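Local coordinates for putative transcriptional regulator protein (Vibrio parahaemolyticus, PDB 3ER6) that is of undemonstrated function but probably acts as an AraC-type transcriptional regulator, this part of it being the DJ-1/PfpI-like domain that accompanies the DNA-binding region, at residues Leu9-Tyr20 with Phe72-Ile83; Leu90-Ile101 with Phe119-Leu127. The protein carries 1 engineered substitution. All coordinates share one frame; numbering follows the deposited sequence.

Contact 1: Leu9-Tyr20 with Phe72-Ile83; sequences LRVVALAPTGRY and FDFTNILIIGSI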
loop_
_atom_site.group_PDB
_atom_site.type_symbol
_atom_site.label_atom_id
_atom_site.label_comp_id
_atom_site.label_asym_id
_atom_site.label_seq_id
_atom_site.Cartn_x
_atom_site.Cartn_y
_atom_site.Cartn_z
ATOM N N LEU A 9 -5.979 -17.806 -13.201
ATOM C CA LEU A 9 -6.814 -16.976 -12.328
ATOM C C LEU A 9 -6.538 -15.557 -12.742
ATOM O O LEU A 9 -5.397 -15.185 -13.028
ATOM C CB LEU A 9 -6.433 -17.142 -10.860
ATOM C CG LEU A 9 -6.760 -18.495 -10.241
ATOM C CD1 LEU A 9 -6.276 -18.498 -8.779
ATOM C CD2 LEU A 9 -8.257 -18.790 -10.350
ATOM N N ARG A 10 -7.586 -14.774 -12.811
ATOM C CA ARG A 10 -7.466 -13.384 -13.203
ATOM C C ARG A 10 -7.944 -12.453 -12.103
ATOM O O ARG A 10 -9.043 -12.639 -11.567
ATOM C CB ARG A 10 -8.317 -13.117 -14.438
ATOM C CG ARG A 10 -8.292 -11.630 -14.828
ATOM C CD ARG A 10 -9.162 -11.411 -16.093
ATOM N NE ARG A 10 -8.485 -11.979 -17.274
ATOM C CZ ARG A 10 -9.111 -12.389 -18.391
ATOM N NH1 ARG A 10 -10.439 -12.290 -18.483
ATOM N NH2 ARG A 10 -8.400 -12.888 -19.428
ATOM N N VAL A 11 -7.127 -11.448 -11.786
ATOM C CA VAL A 11 -7.583 -10.381 -10.895
ATOM C C VAL A 11 -7.615 -9.081 -11.685
ATOM O O VAL A 11 -6.627 -8.756 -12.364
ATOM C CB VAL A 11 -6.632 -10.199 -9.676
ATOM C CG1 VAL A 11 -7.166 -9.038 -8.757
ATOM C CG2 VAL A 11 -6.489 -11.567 -8.878
ATOM N N VAL A 12 -8.746 -8.393 -11.676
ATOM C CA VAL A 12 -8.783 -7.027 -12.252
ATOM C C VAL A 12 -8.935 -6.066 -11.047
ATOM O O VAL A 12 -9.763 -6.303 -10.127
ATOM C CB VAL A 12 -9.947 -6.856 -13.280
ATOM C CG1 VAL A 12 -9.993 -5.405 -13.800
ATOM C CG2 VAL A 12 -9.777 -7.893 -14.471
ATOM N N ALA A 13 -8.080 -5.051 -10.992
ATOM C CA ALA A 13 -8.112 -4.095 -9.880
ATOM C C ALA A 13 -8.419 -2.698 -10.410
ATOM O O ALA A 13 -7.595 -2.062 -11.078
ATOM C CB ALA A 13 -6.739 -4.103 -9.149
ATOM N N LEU A 14 -9.623 -2.220 -10.137
ATOM C CA LEU A 14 -10.029 -0.895 -10.509
ATOM C C LEU A 14 -9.566 0.109 -9.455
ATOM O O LEU A 14 -9.962 0.012 -8.270
ATOM C CB LEU A 14 -11.557 -0.852 -10.600
ATOM C CG LEU A 14 -12.189 0.509 -10.861
ATOM C CD1 LEU A 14 -11.829 1.010 -12.323
ATOM C CD2 LEU A 14 -13.672 0.366 -10.638
ATOM N N ALA A 15 -8.755 1.082 -9.906
ATOM C CA ALA A 15 -8.202 2.142 -9.033
ATOM C C ALA A 15 -8.874 3.433 -9.440
ATOM O O ALA A 15 -8.541 4.036 -10.466
ATOM C CB ALA A 15 -6.619 2.212 -9.214
ATOM N N PRO A 16 -9.912 3.829 -8.704
ATOM C CA PRO A 16 -10.644 4.993 -9.124
ATOM C C PRO A 16 -9.916 6.354 -9.044
ATOM O O PRO A 16 -10.294 7.254 -9.759
ATOM C CB PRO A 16 -11.860 4.990 -8.202
ATOM C CG PRO A 16 -12.130 3.474 -7.982
ATOM C CD PRO A 16 -10.656 2.975 -7.752
ATOM N N THR A 17 -8.911 6.505 -8.189
ATOM C CA THR A 17 -8.240 7.806 -8.024
ATOM C C THR A 17 -6.780 7.679 -7.620
ATOM O O THR A 17 -6.440 6.884 -6.723
ATOM C CB THR A 17 -8.997 8.731 -6.991
ATOM O OG1 THR A 17 -8.236 9.939 -6.768
ATOM C CG2 THR A 17 -9.171 8.076 -5.690
ATOM N N GLY A 18 -5.908 8.503 -8.222
ATOM C CA GLY A 18 -4.514 8.514 -7.833
ATOM C C GLY A 18 -4.284 9.170 -6.468
ATOM O O GLY A 18 -3.212 9.085 -5.911
ATOM N N ARG A 19 -5.295 9.784 -5.895
ATOM C CA ARG A 19 -5.169 10.295 -4.533
ATOM C C ARG A 19 -5.021 9.171 -3.503
ATOM O O ARG A 19 -4.357 9.355 -2.462
ATOM C CB ARG A 19 -6.389 11.169 -4.189
ATOM C CG ARG A 19 -6.614 12.432 -5.116
ATOM C CD ARG A 19 -5.467 13.489 -5.010
ATOM N NE ARG A 19 -4.341 13.112 -5.875
ATOM C CZ ARG A 19 -3.123 13.654 -5.795
ATOM N NH1 ARG A 19 -2.163 13.238 -6.581
ATOM N NH2 ARG A 19 -2.862 14.600 -4.900
ATOM N N TYR A 20 -5.588 7.994 -3.814
ATOM C CA TYR A 20 -5.628 6.894 -2.876
ATOM C C TYR A 20 -5.611 5.613 -3.666
ATOM O O TYR A 20 -6.656 4.976 -3.858
ATOM C CB TYR A 20 -6.931 6.974 -2.024
ATOM C CG TYR A 20 -6.888 8.188 -1.113
ATOM C CD1 TYR A 20 -6.023 8.219 -0.011
ATOM C CD2 TYR A 20 -7.678 9.323 -1.373
ATOM C CE1 TYR A 20 -5.982 9.370 0.848
ATOM C CE2 TYR A 20 -7.610 10.467 -0.580
ATOM C CZ TYR A 20 -6.796 10.493 0.521
ATOM O OH TYR A 20 -6.775 11.632 1.314
ATOM N N PHE A 72 -12.408 -6.667 -20.262
ATOM C CA PHE A 72 -12.628 -7.784 -19.359
ATOM C C PHE A 72 -14.108 -8.133 -19.270
ATOM O O PHE A 72 -14.877 -7.398 -18.699
ATOM C CB PHE A 72 -11.999 -7.501 -17.963
ATOM C CG PHE A 72 -10.505 -7.266 -18.032
ATOM C CD1 PHE A 72 -9.633 -8.318 -18.213
ATOM C CD2 PHE A 72 -9.980 -5.988 -17.950
ATOM C CE1 PHE A 72 -8.262 -8.120 -18.348
ATOM C CE2 PHE A 72 -8.621 -5.769 -18.044
ATOM C CZ PHE A 72 -7.739 -6.810 -18.255
ATOM N N ASP A 73 -14.524 -9.218 -19.915
ATOM C CA ASP A 73 -15.901 -9.716 -19.763
ATOM C C ASP A 73 -16.039 -10.629 -18.595
ATOM O O ASP A 73 -17.147 -10.806 -18.085
ATOM C CB ASP A 73 -16.321 -10.551 -20.973
ATOM C CG ASP A 73 -16.664 -9.714 -22.146
ATOM O OD1 ASP A 73 -17.003 -8.500 -21.942
ATOM O OD2 ASP A 73 -16.597 -10.284 -23.275
ATOM N N PHE A 74 -14.916 -11.231 -18.197
ATOM C CA PHE A 74 -14.850 -12.219 -17.102
ATOM C C PHE A 74 -13.667 -11.893 -16.189
ATOM O O PHE A 74 -12.663 -11.394 -16.658
ATOM C CB PHE A 74 -14.666 -13.650 -17.690
ATOM C CG PHE A 74 -14.019 -14.651 -16.733
ATOM C CD1 PHE A 74 -14.800 -15.513 -15.958
ATOM C CD2 PHE A 74 -12.629 -14.713 -16.602
ATOM C CE1 PHE A 74 -14.217 -16.410 -15.056
ATOM C CE2 PHE A 74 -12.036 -15.608 -15.736
ATOM C CZ PHE A 74 -12.833 -16.473 -14.956
ATOM N N THR A 75 -13.786 -12.178 -14.900
ATOM C CA THR A 75 -12.605 -12.208 -14.001
ATOM C C THR A 75 -12.992 -13.035 -12.769
ATOM O O THR A 75 -14.156 -13.084 -12.406
ATOM C CB THR A 75 -12.166 -10.757 -13.545
ATOM O OG1 THR A 75 -10.921 -10.809 -12.815
ATOM C CG2 THR A 75 -13.273 -10.046 -12.657
ATOM N N ASN A 76 -12.018 -13.660 -12.120
ATOM C CA ASN A 76 -12.278 -14.438 -10.923
ATOM C C ASN A 76 -12.508 -13.474 -9.777
ATOM O O ASN A 76 -13.420 -13.675 -8.962
ATOM C CB ASN A 76 -11.099 -15.362 -10.612
ATOM C CG ASN A 76 -10.837 -16.360 -11.733
ATOM O OD1 ASN A 76 -9.971 -16.155 -12.591
ATOM N ND2 ASN A 76 -11.595 -17.453 -11.725
ATOM N N ILE A 77 -11.617 -12.464 -9.693
ATOM C CA ILE A 77 -11.699 -11.436 -8.628
ATOM C C ILE A 77 -11.700 -10.037 -9.256
ATOM O O ILE A 77 -10.943 -9.782 -10.203
ATOM C CB ILE A 77 -10.506 -11.509 -7.677
ATOM C CG1 ILE A 77 -10.420 -12.906 -7.011
ATOM C CG2 ILE A 77 -10.605 -10.417 -6.622
ATOM C CD1 ILE A 77 -8.934 -13.202 -6.496
ATOM N N LEU A 78 -12.574 -9.156 -8.737
ATOM C CA LEU A 78 -12.510 -7.731 -9.057
ATOM C C LEU A 78 -12.213 -6.997 -7.758
ATOM O O LEU A 78 -12.948 -7.179 -6.790
ATOM C CB LEU A 78 -13.816 -7.215 -9.708
ATOM C CG LEU A 78 -13.949 -5.671 -9.860
ATOM C CD1 LEU A 78 -13.028 -5.073 -10.963
ATOM C CD2 LEU A 78 -15.408 -5.175 -10.105
ATOM N N ILE A 79 -11.161 -6.170 -7.722
ATOM C CA ILE A 79 -10.944 -5.288 -6.569
ATOM C C ILE A 79 -11.379 -3.870 -6.935
ATOM O O ILE A 79 -11.022 -3.343 -7.993
ATOM C CB ILE A 79 -9.456 -5.278 -6.131
ATOM C CG1 ILE A 79 -9.000 -6.710 -5.947
ATOM C CG2 ILE A 79 -9.240 -4.405 -4.830
ATOM C CD1 ILE A 79 -7.554 -6.831 -5.626
ATOM N N ILE A 80 -12.186 -3.278 -6.073
ATOM C CA ILE A 80 -12.575 -1.914 -6.266
ATOM C C ILE A 80 -11.874 -1.123 -5.193
ATOM O O ILE A 80 -12.162 -1.264 -3.970
ATOM C CB ILE A 80 -14.092 -1.739 -6.131
ATOM C CG1 ILE A 80 -14.838 -2.633 -7.165
ATOM C CG2 ILE A 80 -14.482 -0.269 -6.173
ATOM C CD1 ILE A 80 -16.359 -2.674 -6.831
ATOM N N GLY A 81 -10.915 -0.301 -5.623
ATOM C CA GLY A 81 -10.172 0.527 -4.635
ATOM C C GLY A 81 -10.898 1.777 -4.125
ATOM O O GLY A 81 -12.067 2.035 -4.444
ATOM N N SER A 82 -10.161 2.593 -3.355
ATOM C CA SER A 82 -10.624 3.861 -2.814
ATOM C C SER A 82 -11.178 4.820 -3.856
ATOM O O SER A 82 -10.666 4.948 -4.987
ATOM C CB SER A 82 -9.469 4.561 -2.067
ATOM O OG SER A 82 -9.979 5.680 -1.381
ATOM N N ILE A 83 -12.243 5.519 -3.465
ATOM C CA ILE A 83 -12.726 6.606 -4.293
ATOM C C ILE A 83 -12.415 7.945 -3.670
ATOM O O ILE A 83 -12.909 8.979 -4.133
ATOM C CB ILE A 83 -14.265 6.455 -4.679
ATOM C CG1 ILE A 83 -15.192 6.423 -3.430
ATOM C CG2 ILE A 83 -14.498 5.207 -5.548
ATOM C CD1 ILE A 83 -16.752 6.599 -3.823
HETATM O O HOH W 1 -12.617 -11.263 -20.600
HETATM O O HOH W 2 -8.272 4.410 -6.167
HETATM O O HOH W 3 -7.153 2.132 -3.249
#
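Val11 to Leu14 pair in parallel register with Ile77 to Ile80, joining two neighbouring central strands of the alpha/beta sheet of this DJ-1/PfpI-like domain. The backbone ladder runs from Ile77 N, which donates to Arg10 O, to Gly81 N, 2.8 Å from Leu14 O. Before the ladder starts, the side-chain OD1 of Asn76 takes the place of a backbone carbonyl, accepting from Arg10 N at 2.8 Å, while Leu9 CD2 packs against Asn76 CG.

Arg10 runs back along 72-76. Its CB lies near Thr75 OG1 and Asn76 OD1, and CG, anti to the backbone N (chi1 176°), touches Thr75 OG1. Arg10 CD reaches Phe74 O and, obliquely, the Phe72 ring at CD1, 3.8 Å away. A bend at chi3 of Arg10 (-72°) then lays NE beside CD1 and CE1 of that ring. The rim of Phe72 lies over one face of the Arg10 guanidinium, the planes 62° apart, so the two do not stack. At the tip, Arg10 NH1 donates to Phe74 O at 3.0 Å; the oxygen lies in the guanidinium plane, although NH1 sits above the carbonyl plane. NH1 also meets the edge of the Phe74 ring.

Phe72 is shared, since Val12 CG2 makes a CH-pi contact over its face, 3.8 Å from the centroid. On the opposite face of the sheet Val11 CG2 meets Ile77 CD1, Val11 packing against helix 22-37 and Ile77 against helix 173-184. Beyond the strands, Pro16 CB packs on Ile83 CG2, and Ser82 OG, bonded to Asp115, lies 3.4 Å from Tyr20 CB. One water bridges Ser82 N and Tyr20 O, accepting from the former at 3.0 Å and donating to the latter.

Contact 2: Leu90-Ile101 with Phe119-Leu127; sequences LDKIDPALFDWI and FVVAKAGLL. Engineered in segment 90-101: Lys92 (natural residue Asn).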
loop_
_atom_site.group_PDB
_atom_site.type_symbol
_atom_site.label_atom_id
_atom_site.label_comp_id
_atom_site.label_asym_id
_atom_site.label_seq_id
_atom_site.Cartn_x
_atom_site.Cartn_y
_atom_site.Cartn_z
ATOM N N LEU A 90 -18.432 10.033 -5.758
ATOM C CA LEU A 90 -19.324 8.850 -5.969
ATOM C C LEU A 90 -20.261 9.076 -7.163
ATOM O O LEU A 90 -20.510 8.152 -7.965
ATOM C CB LEU A 90 -20.143 8.526 -4.700
ATOM C CG LEU A 90 -21.034 7.271 -4.764
ATOM C CD1 LEU A 90 -20.232 5.968 -5.001
ATOM C CD2 LEU A 90 -21.881 7.126 -3.480
ATOM N N ASP A 91 -20.797 10.299 -7.253
ATOM C CA ASP A 91 -21.807 10.627 -8.251
ATOM C C ASP A 91 -21.189 10.883 -9.603
ATOM O O ASP A 91 -21.910 11.000 -10.588
ATOM C CB ASP A 91 -22.654 11.849 -7.830
ATOM C CG ASP A 91 -23.667 11.500 -6.727
ATOM O OD1 ASP A 91 -23.819 10.278 -6.392
ATOM O OD2 ASP A 91 -24.311 12.448 -6.196
ATOM N N LYS A 92 -19.871 10.990 -9.645
ATOM C CA LYS A 92 -19.167 11.273 -10.885
ATOM C C LYS A 92 -18.709 9.998 -11.603
ATOM O O LYS A 92 -18.187 10.056 -12.724
ATOM C CB LYS A 92 -17.971 12.203 -10.643
ATOM C CG LYS A 92 -18.331 13.520 -9.970
ATOM C CD LYS A 92 -17.058 14.322 -9.652
ATOM C CE LYS A 92 -16.953 15.580 -10.512
ATOM N NZ LYS A 92 -16.064 15.399 -11.725
ATOM N N ILE A 93 -18.922 8.843 -10.978
ATOM C CA ILE A 93 -18.460 7.597 -11.564
ATOM C C ILE A 93 -19.290 7.250 -12.794
ATOM O O ILE A 93 -20.510 7.298 -12.760
ATOM C CB ILE A 93 -18.533 6.435 -10.532
ATOM C CG1 ILE A 93 -17.510 6.701 -9.423
ATOM C CG2 ILE A 93 -18.256 5.064 -11.207
ATOM C CD1 ILE A 93 -17.526 5.639 -8.323
ATOM N N ASP A 94 -18.617 6.911 -13.883
ATOM C CA ASP A 94 -19.279 6.521 -15.124
ATOM C C ASP A 94 -20.351 5.447 -14.858
ATOM O O ASP A 94 -20.062 4.393 -14.334
ATOM C CB ASP A 94 -18.172 5.978 -16.051
ATOM C CG ASP A 94 -18.626 5.711 -17.456
ATOM O OD1 ASP A 94 -19.838 5.768 -17.762
ATOM O OD2 ASP A 94 -17.712 5.366 -18.246
ATOM N N PRO A 95 -21.602 5.700 -15.253
ATOM C CA PRO A 95 -22.647 4.658 -15.097
ATOM C C PRO A 95 -22.329 3.331 -15.776
ATOM O O PRO A 95 -22.762 2.267 -15.305
ATOM C CB PRO A 95 -23.864 5.267 -15.782
ATOM C CG PRO A 95 -23.446 6.593 -16.328
ATOM C CD PRO A 95 -22.144 6.991 -15.717
ATOM N N ALA A 96 -21.656 3.377 -16.920
ATOM C CA ALA A 96 -21.252 2.151 -17.603
ATOM C C ALA A 96 -20.317 1.304 -16.730
ATOM O O ALA A 96 -20.288 0.070 -16.838
ATOM C CB ALA A 96 -20.615 2.456 -18.925
ATOM N N LEU A 97 -19.566 1.979 -15.863
ATOM C CA LEU A 97 -18.664 1.273 -14.944
ATOM C C LEU A 97 -19.500 0.601 -13.841
ATOM O O LEU A 97 -19.214 -0.535 -13.473
ATOM C CB LEU A 97 -17.652 2.237 -14.359
ATOM C CG LEU A 97 -16.318 1.747 -13.798
ATOM C CD1 LEU A 97 -15.483 0.817 -14.766
ATOM C CD2 LEU A 97 -15.505 2.973 -13.480
ATOM N N PHE A 98 -20.524 1.294 -13.313
ATOM C CA PHE A 98 -21.479 0.609 -12.429
ATOM C C PHE A 98 -22.123 -0.586 -13.117
ATOM O O PHE A 98 -22.336 -1.605 -12.484
ATOM C CB PHE A 98 -22.577 1.559 -11.917
ATOM C CG PHE A 98 -22.165 2.353 -10.739
ATOM C CD1 PHE A 98 -22.047 1.735 -9.495
ATOM C CD2 PHE A 98 -21.869 3.692 -10.856
ATOM C CE1 PHE A 98 -21.665 2.476 -8.361
ATOM C CE2 PHE A 98 -21.477 4.435 -9.751
ATOM C CZ PHE A 98 -21.371 3.818 -8.483
ATOM N N ASP A 99 -22.463 -0.466 -14.411
ATOM C CA ASP A 99 -23.087 -1.585 -15.090
ATOM C C ASP A 99 -22.106 -2.739 -15.142
ATOM O O ASP A 99 -22.468 -3.866 -14.938
ATOM C CB ASP A 99 -23.526 -1.230 -16.533
ATOM C CG ASP A 99 -24.672 -0.203 -16.574
ATOM O OD1 ASP A 99 -25.375 -0.056 -15.553
ATOM O OD2 ASP A 99 -24.850 0.476 -17.626
ATOM N N TRP A 100 -20.833 -2.439 -15.415
ATOM C CA TRP A 100 -19.805 -3.474 -15.520
ATOM C C TRP A 100 -19.580 -4.239 -14.173
ATOM O O TRP A 100 -19.541 -5.451 -14.142
ATOM C CB TRP A 100 -18.527 -2.781 -16.030
ATOM C CG TRP A 100 -17.312 -3.629 -16.161
ATOM C CD1 TRP A 100 -17.060 -4.579 -17.122
ATOM C CD2 TRP A 100 -16.109 -3.487 -15.397
ATOM N NE1 TRP A 100 -15.789 -5.079 -16.960
ATOM C CE2 TRP A 100 -15.189 -4.437 -15.896
ATOM C CE3 TRP A 100 -15.759 -2.713 -14.287
ATOM C CZ2 TRP A 100 -13.925 -4.620 -15.340
ATOM C CZ3 TRP A 100 -14.468 -2.869 -13.727
ATOM C CH2 TRP A 100 -13.564 -3.836 -14.266
ATOM N N ILE A 101 -19.551 -3.520 -13.061
ATOM C CA ILE A 101 -19.428 -4.122 -11.729
ATOM C C ILE A 101 -20.659 -4.971 -11.406
ATOM O O ILE A 101 -20.561 -6.105 -10.890
ATOM C CB ILE A 101 -19.260 -2.993 -10.695
ATOM C CG1 ILE A 101 -17.893 -2.292 -10.904
ATOM C CG2 ILE A 101 -19.454 -3.517 -9.221
ATOM C CD1 ILE A 101 -17.750 -0.939 -10.136
ATOM N N PHE A 119 -18.301 2.202 -0.659
ATOM C CA PHE A 119 -19.413 3.061 -1.041
ATOM C C PHE A 119 -19.889 2.655 -2.455
ATOM O O PHE A 119 -21.091 2.771 -2.763
ATOM C CB PHE A 119 -19.008 4.551 -1.056
ATOM C CG PHE A 119 -18.934 5.184 0.310
ATOM C CD1 PHE A 119 -17.951 4.800 1.232
ATOM C CD2 PHE A 119 -19.852 6.187 0.676
ATOM C CE1 PHE A 119 -17.887 5.401 2.487
ATOM C CE2 PHE A 119 -19.791 6.766 1.941
ATOM C CZ PHE A 119 -18.802 6.381 2.833
ATOM N N VAL A 120 -18.960 2.245 -3.326
ATOM C CA VAL A 120 -19.311 1.787 -4.676
ATOM C C VAL A 120 -20.170 0.505 -4.640
ATOM O O VAL A 120 -21.248 0.413 -5.288
ATOM C CB VAL A 120 -18.046 1.536 -5.553
ATOM C CG1 VAL A 120 -18.454 1.094 -6.966
ATOM C CG2 VAL A 120 -17.158 2.811 -5.615
ATOM N N VAL A 121 -19.730 -0.487 -3.869
ATOM C CA VAL A 121 -20.549 -1.720 -3.789
ATOM C C VAL A 121 -21.918 -1.419 -3.063
ATOM O O VAL A 121 -22.939 -2.000 -3.430
ATOM C CB VAL A 121 -19.804 -2.919 -3.121
ATOM C CG1 VAL A 121 -18.562 -3.263 -3.909
ATOM C CG2 VAL A 121 -19.453 -2.593 -1.708
ATOM N N ALA A 122 -21.931 -0.511 -2.081
ATOM C CA ALA A 122 -23.219 -0.101 -1.447
ATOM C C ALA A 122 -24.162 0.458 -2.486
ATOM O O ALA A 122 -25.282 -0.046 -2.637
ATOM C CB ALA A 122 -23.010 0.903 -0.285
ATOM N N LYS A 123 -23.706 1.482 -3.204
ATOM C CA LYS A 123 -24.478 2.095 -4.269
ATOM C C LYS A 123 -24.973 1.084 -5.311
ATOM O O LYS A 123 -26.105 1.154 -5.755
ATOM C CB LYS A 123 -23.664 3.183 -4.969
ATOM C CG LYS A 123 -24.470 3.929 -6.012
ATOM C CD LYS A 123 -23.701 5.164 -6.448
ATOM C CE LYS A 123 -24.489 5.992 -7.424
ATOM N NZ LYS A 123 -25.963 5.932 -7.072
ATOM N N ALA A 124 -24.143 0.127 -5.680
ATOM C CA ALA A 124 -24.481 -0.823 -6.688
ATOM C C ALA A 124 -25.443 -1.922 -6.174
ATOM O O ALA A 124 -25.870 -2.694 -6.955
ATOM C CB ALA A 124 -23.230 -1.451 -7.278
ATOM N N GLY A 125 -25.772 -1.958 -4.881
ATOM C CA GLY A 125 -26.679 -2.975 -4.363
ATOM C C GLY A 125 -26.129 -4.387 -4.289
ATOM O O GLY A 125 -26.905 -5.344 -4.200
ATOM N N LEU A 126 -24.802 -4.545 -4.282
ATOM C CA LEU A 126 -24.208 -5.902 -4.284
ATOM C C LEU A 126 -24.374 -6.697 -2.979
ATOM O O LEU A 126 -24.261 -7.922 -2.982
ATOM C CB LEU A 126 -22.714 -5.877 -4.619
ATOM C CG LEU A 126 -22.333 -5.070 -5.877
ATOM C CD1 LEU A 126 -20.814 -5.326 -6.189
ATOM C CD2 LEU A 126 -23.232 -5.419 -7.128
ATOM N N LEU A 127 -24.589 -5.993 -1.885
ATOM C CA LEU A 127 -24.724 -6.623 -0.586
ATOM C C LEU A 127 -26.105 -7.266 -0.452
ATOM O O LEU A 127 -27.112 -6.564 -0.438
ATOM C CB LEU A 127 -24.451 -5.592 0.496
ATOM C CG LEU A 127 -22.964 -5.133 0.500
ATOM C CD1 LEU A 127 -22.843 -3.824 1.337
ATOM C CD2 LEU A 127 -21.983 -6.242 1.026
#
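Phe98 turns its ring edge to Val120 and Ala124 of helix 117-124, in a helix-helix packing on one side of the sheet of the DJ-1/PfpI-like domain. Phe98 CE1 lies 3.7 Å from Val120 O, which is in the ring plane, and 3.8 Å from Val120 CG1; CD1 faces Ala124 CB along the same edge. The Lys123 side chain runs at about a right angle to that of Phe98, its CD coming obliquely to within 3.4 Å of Phe98 CZ. With CG anti to the backbone N (chi1 -175°) and the next two torsions also extended, the lysine's aliphatic chain passes between Phe98 and Leu90, whose CG is 3.8 Å from Lys123 CD.

Val120 divides its branches: CG1 touches Ile101 CD1 as well as Phe98, whereas CG2 meets Ile93 CD1 at 3.9 Å. Farther along, the Ile101 and Leu126 side chains cross at about a right angle, CG2 of Ile101 3.8 Å from CD1 of Leu126.

The two helical segments run at 82° to each other, their axes 10.6 Å apart at closest approach. Asp94 N-caps the helix bearing Phe98 and Ile101, its OD1 accepting from Ala96 N. A Schellman motif at Gly125 ends the other helix, and Leu126 follows it toward Ile101. Inward, Ile101 and Val121 rest on strand 77-80.

The packing across the two segments is almost wholly apolar. Lys123 NZ stands 5.7 Å from the Phe98 centroid, at most a weak cation-pi attraction, and the carboxylate of Asp91 lies nearby without touching it, so charge probably contributes little beside the apolar contacts of the Phe98 ring, the branched side chains and the lysine methylenes.

Overall arrangement
Contact 1 forms part of the central sheet and contact 2 lies in the helical layer on one side of it, their centres about 13 Å apart. They touch directly. Trp100 of 90-101 probably donates from NE1 to Phe72 O at 3.0 Å, and its CH2 packs on Leu78 CD1 at 3.6 Å. From 119-127, Val121 CG1 reaches Ile80 CD1, while Val120 CG2 meets Ile83 CG2 at 3.6 Å, just beyond the strand end. Strand 77-80 thus pairs with 9-14 through its backbone and supports both helices with its side chains. Contact 1 also reaches the second subunit, where Tyr20 OH hydrogen-bonds Thr33 OG1 of that neighbouring chain.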